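Local coordinates for protein Rio2 kinase (Chaetomium thermophilum, PDB 4GYI) that probably phosphorylates serine and threonine residues of proteins as a magnesium-dependent RIO-family kinase, and acts on the evolving pre-40S ribosomal subunit with an ATPase-dependent role, at residues G174-E179 / I218-K223; L192-P197 / L237-K242. All coordinates share one frame; numbering follows the deposited sequence.

Contact 1: residues G174-E179 / I218-K223; sequences GFPVPE and ILRLAK
Arg-220 lays its guanidinium flat over one face of the Phe-175 ring, a cation-pi stack in which CZ stands 4.0 Å from the ring centroid of Phe-175, only 5° off the ring normal. The two planes are 9° from parallel, and the side chains slide past each other in opposite directions. CZ stands over the middle of the ring, and the ring atom facing the guanidinium is CE2 of Phe-175, offset toward its rim. The stack reaches this far because CG of Arg-220 is anti to the backbone N (chi1 -175°) and the chain runs extended from CG to NE. Its aliphatic part therefore also covers the ring, CG of Arg-220 lying 3.7 Å from CE1 of Phe-175.

The segment 174-179 is the loop that leads from helix 149-172 to strand 180-184 in the RIO kinase domain, and 218-223 is the last part of helix 207-223. Gly-174, the first residue to leave helical angles after helix 149-172, closes it in a Schellman motif with positive phi, where a side chain would jam against the preceding carbonyl; Pro-176 then centres an inverse gamma turn.

The polar part of the contact is slight. NH1 of Arg-220 gives a weak hydrogen bond of 3.4 Å to the carbonyl O of Gly-174, fairly straight and meeting the guanidinium at its edge, so the face of the guanidinium serves the stack and its edge the bond.

Apolar packing completes the contact. CD2 of Leu-221 comes obliquely to the Phe-175 ring, 3.8 Å from CE1, while Leu-170 of helix 149-172 touches both Phe-175 and Leu-221. His-224, just beyond the helix, meets the buried Phe-175 ring edge-to-face.

Contact 2: residues L192-P197 / L237-K242; sequences LVDALP and LIREEK. With ADP (adenosine-5'-diphosphate), chain B.
The hinge that carries the adenine of ADP continues here into a short antiparallel pairing of strand 196-197 with strand 236-242. Val-193 N donates a straight hydrogen bond of 3.0 Å to N1 of ADP (165°), and CD1 of Leu-237 reaches C2 of the same adenine at 3.8 Å. Ile-238 N bonds to Leu-196 O at 2.8 Å in a hydrogen-bonded pair; Pro-197 and Leu-237 form the adjoining non-hydrogen-bonded pair. CB of Ala-195 fits against CB of Leu-237 at 3.7 Å.

Asp-194, centre of an inverse gamma turn, makes a salt bridge from OD1 to NH1 of Arg-239 at 2.8 Å, in the guanidinium plane although the carboxylate is turned 42° from it. The arginine chain bends at chi3 (-42°), and its NE has a second, long ion pair with Glu-241. An alanine in place of Arg-239 would probably leave the Asp-194 carboxylate without this charge partner and free to turn. Strand 250-256 flanks 236-242 on the side opposite 196-197, its Ile-255 touching Val-193 and Arg-239, while Leu-192 meets Gln-121 and Val-123 of strand 121-127.

How the contacts relate
Both contacts lie within the RIO domain, their centres about 16 Å apart, and their segments alternate along the chain: 174-179, 192-197, 218-223, 237-242. Strands 180-184 and 187-191 of the five-stranded sheet separate the first two segments; strand 196-197 then leads on to helix 207-223, which ends in contact 1, before strand 236-242 returns to contact 2. The two meet directly where CG of Pro-178 packs on CG2 of Val-193 at 3.9 Å. Pro-178 also touches ADP, so the nucleotide pocket draws on both contacts, whereas the arginine-phenylalanine stack of contact 1 joins the loop before strand 180-184 to helix 207-223 farther from the nucleotide.

Contact 1: residues G174-E179 / I218-K223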
loop_
_atom_site.group_PDB
_atom_site.type_symbol
_atom_site.label_atom_id
_atom_site.label_comp_id
_atom_site.label_asym_id
_atom_site.label_seq_id
_atom_site.Cartn_x
_atom_site.Cartn_y
_atom_site.Cartn_z
ATOM N N GLY A 174 3.736 -19.639 0.006
ATOM C CA GLY A 174 4.530 -19.941 1.184
ATOM C C GLY A 174 5.629 -18.935 1.524
ATOM O O GLY A 174 6.491 -19.222 2.355
ATOM N N PHE A 175 5.614 -17.764 0.893
ATOM C CA PHE A 175 6.567 -16.696 1.235
ATOM C C PHE A 175 6.233 -16.057 2.587
ATOM O O PHE A 175 5.062 -15.989 2.970
ATOM C CB PHE A 175 6.559 -15.601 0.187
ATOM C CG PHE A 175 7.286 -15.951 -1.065
ATOM C CD1 PHE A 175 8.586 -15.525 -1.266
ATOM C CD2 PHE A 175 6.659 -16.681 -2.063
ATOM C CE1 PHE A 175 9.260 -15.831 -2.431
ATOM C CE2 PHE A 175 7.326 -16.992 -3.232
ATOM C CZ PHE A 175 8.628 -16.567 -3.417
ATOM N N PRO A 176 7.263 -15.586 3.316
ATOM C CA PRO A 176 7.000 -14.935 4.609
ATOM C C PRO A 176 6.549 -13.471 4.400
ATOM O O PRO A 176 7.359 -12.563 4.334
ATOM C CB PRO A 176 8.348 -15.014 5.315
ATOM C CG PRO A 176 9.368 -14.986 4.172
ATOM C CD PRO A 176 8.703 -15.691 3.009
ATOM N N VAL A 177 5.244 -13.269 4.265
ATOM C CA VAL A 177 4.695 -11.954 4.024
ATOM C C VAL A 177 3.471 -11.894 4.918
ATOM O O VAL A 177 3.034 -12.922 5.424
ATOM C CB VAL A 177 4.286 -11.783 2.549
ATOM C CG1 VAL A 177 5.509 -11.936 1.620
ATOM C CG2 VAL A 177 3.167 -12.776 2.176
ATOM N N PRO A 178 2.920 -10.695 5.142
ATOM C CA PRO A 178 1.724 -10.650 5.988
ATOM C C PRO A 178 0.569 -11.363 5.305
ATOM O O PRO A 178 0.551 -11.445 4.084
ATOM C CB PRO A 178 1.417 -9.145 6.086
ATOM C CG PRO A 178 2.703 -8.468 5.756
ATOM C CD PRO A 178 3.365 -9.353 4.740
ATOM N N GLU A 179 -0.391 -11.879 6.064
ATOM C CA GLU A 179 -1.596 -12.410 5.423
ATOM C C GLU A 179 -2.487 -11.281 4.917
ATOM O O GLU A 179 -2.908 -10.419 5.689
ATOM C CB GLU A 179 -2.401 -13.300 6.368
ATOM C CG GLU A 179 -3.768 -13.654 5.808
ATOM C CD GLU A 179 -4.566 -14.560 6.726
ATOM O OE1 GLU A 179 -3.953 -15.216 7.592
ATOM O OE2 GLU A 179 -5.805 -14.618 6.576
ATOM N N ILE A 218 15.734 -13.034 -2.055
ATOM C CA ILE A 218 15.785 -12.329 -3.339
ATOM C C ILE A 218 15.845 -13.326 -4.481
ATOM O O ILE A 218 15.161 -13.163 -5.489
ATOM C CB ILE A 218 16.990 -11.418 -3.434
ATOM C CG1 ILE A 218 16.833 -10.254 -2.461
ATOM C CG2 ILE A 218 17.173 -10.916 -4.885
ATOM C CD1 ILE A 218 18.140 -9.527 -2.185
ATOM N N LEU A 219 16.646 -14.376 -4.297
ATOM C CA LEU A 219 16.745 -15.432 -5.285
ATOM C C LEU A 219 15.445 -16.234 -5.370
ATOM O O LEU A 219 15.012 -16.589 -6.460
ATOM C CB LEU A 219 17.940 -16.342 -5.002
ATOM C CG LEU A 219 19.306 -15.647 -5.101
ATOM C CD1 LEU A 219 20.452 -16.629 -4.829
ATOM C CD2 LEU A 219 19.505 -14.975 -6.460
ATOM N N ARG A 220 14.804 -16.499 -4.237
ATOM C CA ARG A 220 13.527 -17.213 -4.286
ATOM C C ARG A 220 12.474 -16.396 -5.028
ATOM O O ARG A 220 11.742 -16.937 -5.863
ATOM C CB ARG A 220 13.018 -17.603 -2.893
ATOM C CG ARG A 220 11.751 -18.449 -2.953
ATOM C CD ARG A 220 11.290 -18.954 -1.582
ATOM N NE ARG A 220 10.042 -19.705 -1.725
ATOM C CZ ARG A 220 9.116 -19.853 -0.776
ATOM N NH1 ARG A 220 9.270 -19.314 0.437
ATOM N NH2 ARG A 220 8.023 -20.555 -1.047
ATOM N N LEU A 221 12.394 -15.098 -4.723
ATOM C CA LEU A 221 11.496 -14.208 -5.456
ATOM C C LEU A 221 11.769 -14.277 -6.964
ATOM O O LEU A 221 10.842 -14.422 -7.761
ATOM C CB LEU A 221 11.624 -12.768 -4.962
ATOM C CG LEU A 221 10.904 -12.342 -3.678
ATOM C CD1 LEU A 221 11.349 -10.950 -3.297
ATOM C CD2 LEU A 221 9.384 -12.360 -3.848
ATOM N N ALA A 222 13.040 -14.199 -7.348
ATOM C CA ALA A 222 13.417 -14.154 -8.764
ATOM C C ALA A 222 13.040 -15.449 -9.483
ATOM O O ALA A 222 12.594 -15.420 -10.628
ATOM C CB ALA A 222 14.902 -13.876 -8.910
ATOM N N LYS A 223 13.214 -16.576 -8.796
ATOM C CA LYS A 223 12.793 -17.871 -9.317
ATOM C C LYS A 223 11.290 -17.909 -9.596
ATOM O O LYS A 223 10.839 -18.659 -10.458
ATOM C CB LYS A 223 13.221 -19.007 -8.378
ATOM C CG LYS A 223 12.137 -20.033 -8.067
ATOM C CD LYS A 223 12.736 -21.339 -7.596
ATOM C CE LYS A 223 13.523 -21.996 -8.721
ATOM N NZ LYS A 223 14.342 -23.149 -8.254
#

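Contact 2: residues L192-P197 / L237-K242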
loop_
_atom_site.group_PDB
_atom_site.type_symbol
_atom_site.label_atom_id
_atom_site.label_comp_id
_atom_site.label_asym_id
_atom_site.label_seq_id
_atom_site.Cartn_x
_atom_site.Cartn_y
_atom_site.Cartn_z
ATOM N N LEU A 192 -1.297 -8.136 11.359
ATOM C CA LEU A 192 -0.238 -7.425 12.062
ATOM C C LEU A 192 0.859 -8.430 12.367
ATOM O O LEU A 192 0.627 -9.394 13.063
ATOM C CB LEU A 192 -0.791 -6.853 13.363
ATOM C CG LEU A 192 0.206 -6.271 14.366
ATOM C CD1 LEU A 192 0.874 -5.038 13.788
ATOM C CD2 LEU A 192 -0.538 -5.948 15.655
ATOM N N VAL A 193 2.049 -8.220 11.831
ATOM C CA VAL A 193 3.142 -9.162 12.029
ATOM C C VAL A 193 3.862 -8.814 13.319
ATOM O O VAL A 193 4.165 -7.653 13.562
ATOM C CB VAL A 193 4.152 -9.078 10.852
ATOM C CG1 VAL A 193 5.267 -10.078 11.028
ATOM C CG2 VAL A 193 3.446 -9.315 9.537
ATOM N N ASP A 194 4.148 -9.803 14.156
ATOM C CA ASP A 194 4.899 -9.521 15.382
ATOM C C ASP A 194 6.409 -9.465 15.086
ATOM O O ASP A 194 7.184 -10.318 15.484
ATOM C CB ASP A 194 4.551 -10.503 16.504
ATOM C CG ASP A 194 4.945 -11.935 16.180
ATOM O OD1 ASP A 194 4.765 -12.360 15.014
ATOM O OD2 ASP A 194 5.446 -12.630 17.095
ATOM N N ALA A 195 6.803 -8.447 14.344
ATOM C CA ALA A 195 8.191 -8.249 13.978
ATOM C C ALA A 195 8.376 -6.762 13.748
ATOM O O ALA A 195 7.427 -6.054 13.422
ATOM C CB ALA A 195 8.527 -9.031 12.714
ATOM N N LEU A 196 9.600 -6.296 13.938
ATOM C CA LEU A 196 9.947 -4.897 13.771
ATOM C C LEU A 196 10.935 -4.762 12.608
ATOM O O LEU A 196 11.657 -5.711 12.297
ATOM C CB LEU A 196 10.588 -4.401 15.060
ATOM C CG LEU A 196 9.792 -4.764 16.315
ATOM C CD1 LEU A 196 10.513 -4.265 17.568
ATOM C CD2 LEU A 196 8.393 -4.195 16.241
ATOM N N PRO A 197 10.970 -3.587 11.965
ATOM C CA PRO A 197 11.878 -3.371 10.832
ATOM C C PRO A 197 13.320 -3.733 11.205
ATOM O O PRO A 197 13.751 -3.446 12.315
ATOM C CB PRO A 197 11.786 -1.859 10.590
ATOM C CG PRO A 197 10.471 -1.449 11.142
ATOM C CD PRO A 197 10.154 -2.395 12.272
ATOM N N LEU A 237 11.081 -7.058 8.005
ATOM C CA LEU A 237 10.753 -7.137 9.409
ATOM C C LEU A 237 11.452 -8.377 9.932
ATOM O O LEU A 237 11.581 -9.359 9.219
ATOM C CB LEU A 237 9.228 -7.252 9.603
ATOM C CG LEU A 237 8.327 -6.153 8.996
ATOM C CD1 LEU A 237 6.911 -6.200 9.564
ATOM C CD2 LEU A 237 8.905 -4.772 9.207
ATOM N N ILE A 238 11.906 -8.318 11.177
ATOM C CA ILE A 238 12.604 -9.429 11.784
ATOM C C ILE A 238 11.780 -9.956 12.939
ATOM O O ILE A 238 11.547 -9.236 13.905
ATOM C CB ILE A 238 13.972 -8.992 12.330
ATOM C CG1 ILE A 238 14.848 -8.421 11.207
ATOM C CG2 ILE A 238 14.677 -10.178 12.977
ATOM C CD1 ILE A 238 15.072 -9.396 10.085
ATOM N N ARG A 239 11.301 -11.193 12.829
ATOM C CA ARG A 239 10.653 -11.828 13.973
ATOM C C ARG A 239 11.748 -12.442 14.829
ATOM O O ARG A 239 12.604 -13.160 14.314
ATOM C CB ARG A 239 9.668 -12.918 13.540
ATOM C CG ARG A 239 8.501 -13.076 14.509
ATOM C CD ARG A 239 7.783 -14.417 14.402
ATOM N NE ARG A 239 7.573 -14.870 13.028
ATOM C CZ ARG A 239 6.488 -14.608 12.302
ATOM N NH1 ARG A 239 5.500 -13.884 12.809
ATOM N NH2 ARG A 239 6.392 -15.069 11.062
ATOM N N GLU A 240 11.737 -12.144 16.125
ATOM C CA GLU A 240 12.733 -12.687 17.042
ATOM C C GLU A 240 12.112 -13.774 17.912
ATOM O O GLU A 240 11.014 -13.598 18.442
ATOM C CB GLU A 240 13.290 -11.587 17.943
ATOM C CG GLU A 240 13.786 -10.345 17.219
ATOM C CD GLU A 240 14.269 -9.257 18.180
ATOM O OE1 GLU A 240 14.371 -9.540 19.400
ATOM O OE2 GLU A 240 14.548 -8.125 17.714
ATOM N N GLU A 241 12.806 -14.895 18.064
ATOM C CA GLU A 241 12.314 -15.969 18.929
ATOM C C GLU A 241 13.417 -16.558 19.795
ATOM O O GLU A 241 14.490 -16.922 19.300
ATOM C CB GLU A 241 11.652 -17.077 18.107
ATOM C CG GLU A 241 10.370 -16.647 17.399
ATOM C CD GLU A 241 10.057 -17.515 16.196
ATOM O OE1 GLU A 241 10.648 -18.611 16.089
ATOM O OE2 GLU A 241 9.231 -17.099 15.355
ATOM N N LYS A 242 13.156 -16.642 21.096
ATOM C CA LYS A 242 14.088 -17.314 21.979
ATOM C C LYS A 242 14.026 -18.815 21.723
ATOM O O LYS A 242 12.944 -19.395 21.572
ATOM C CB LYS A 242 13.794 -17.006 23.447
ATOM C CG LYS A 242 14.006 -15.551 23.839
ATOM C CD LYS A 242 14.469 -15.442 25.289
ATOM C CE LYS A 242 14.120 -14.092 25.903
ATOM N NZ LYS A 242 12.653 -13.946 26.137
HETATM P PB ADP B . 5.391 2.327 3.110
HETATM O O1B ADP B . 4.827 3.681 3.466
HETATM O O2B ADP B . 6.884 2.129 3.205
HETATM O O3B ADP B . 4.762 1.937 1.699
HETATM P PA ADP B . 5.163 -0.236 4.422
HETATM O O1A ADP B . 6.626 -0.336 4.084
HETATM O O2A ADP B . 4.226 -1.295 3.857
HETATM O O3A ADP B . 4.624 1.237 4.047
HETATM O "O5'" ADP B . 5.052 -0.144 6.014
HETATM C "C5'" ADP B . 5.746 0.900 6.711
HETATM C "C4'" ADP B . 6.090 0.435 8.124
HETATM O "O4'" ADP B . 4.904 0.001 8.813
HETATM C "C3'" ADP B . 7.032 -0.768 8.183
HETATM O "O3'" ADP B . 8.418 -0.416 8.132
HETATM C "C2'" ADP B . 6.669 -1.424 9.498
HETATM O "O2'" ADP B . 7.222 -0.682 10.591
HETATM C "C1'" ADP B . 5.187 -1.164 9.597
HETATM N N9 ADP B . 4.353 -2.242 9.029
HETATM C C8 ADP B . 3.765 -2.222 7.818
HETATM N N7 ADP B . 3.021 -3.342 7.612
HETATM C C5 ADP B . 3.134 -4.077 8.737
HETATM C C6 ADP B . 2.603 -5.367 9.213
HETATM N N6 ADP B . 1.787 -6.096 8.423
HETATM N N1 ADP B . 2.956 -5.777 10.447
HETATM C C2 ADP B . 3.760 -5.050 11.255
HETATM N N3 ADP B . 4.275 -3.868 10.891
HETATM C C4 ADP B . 4.006 -3.350 9.666
#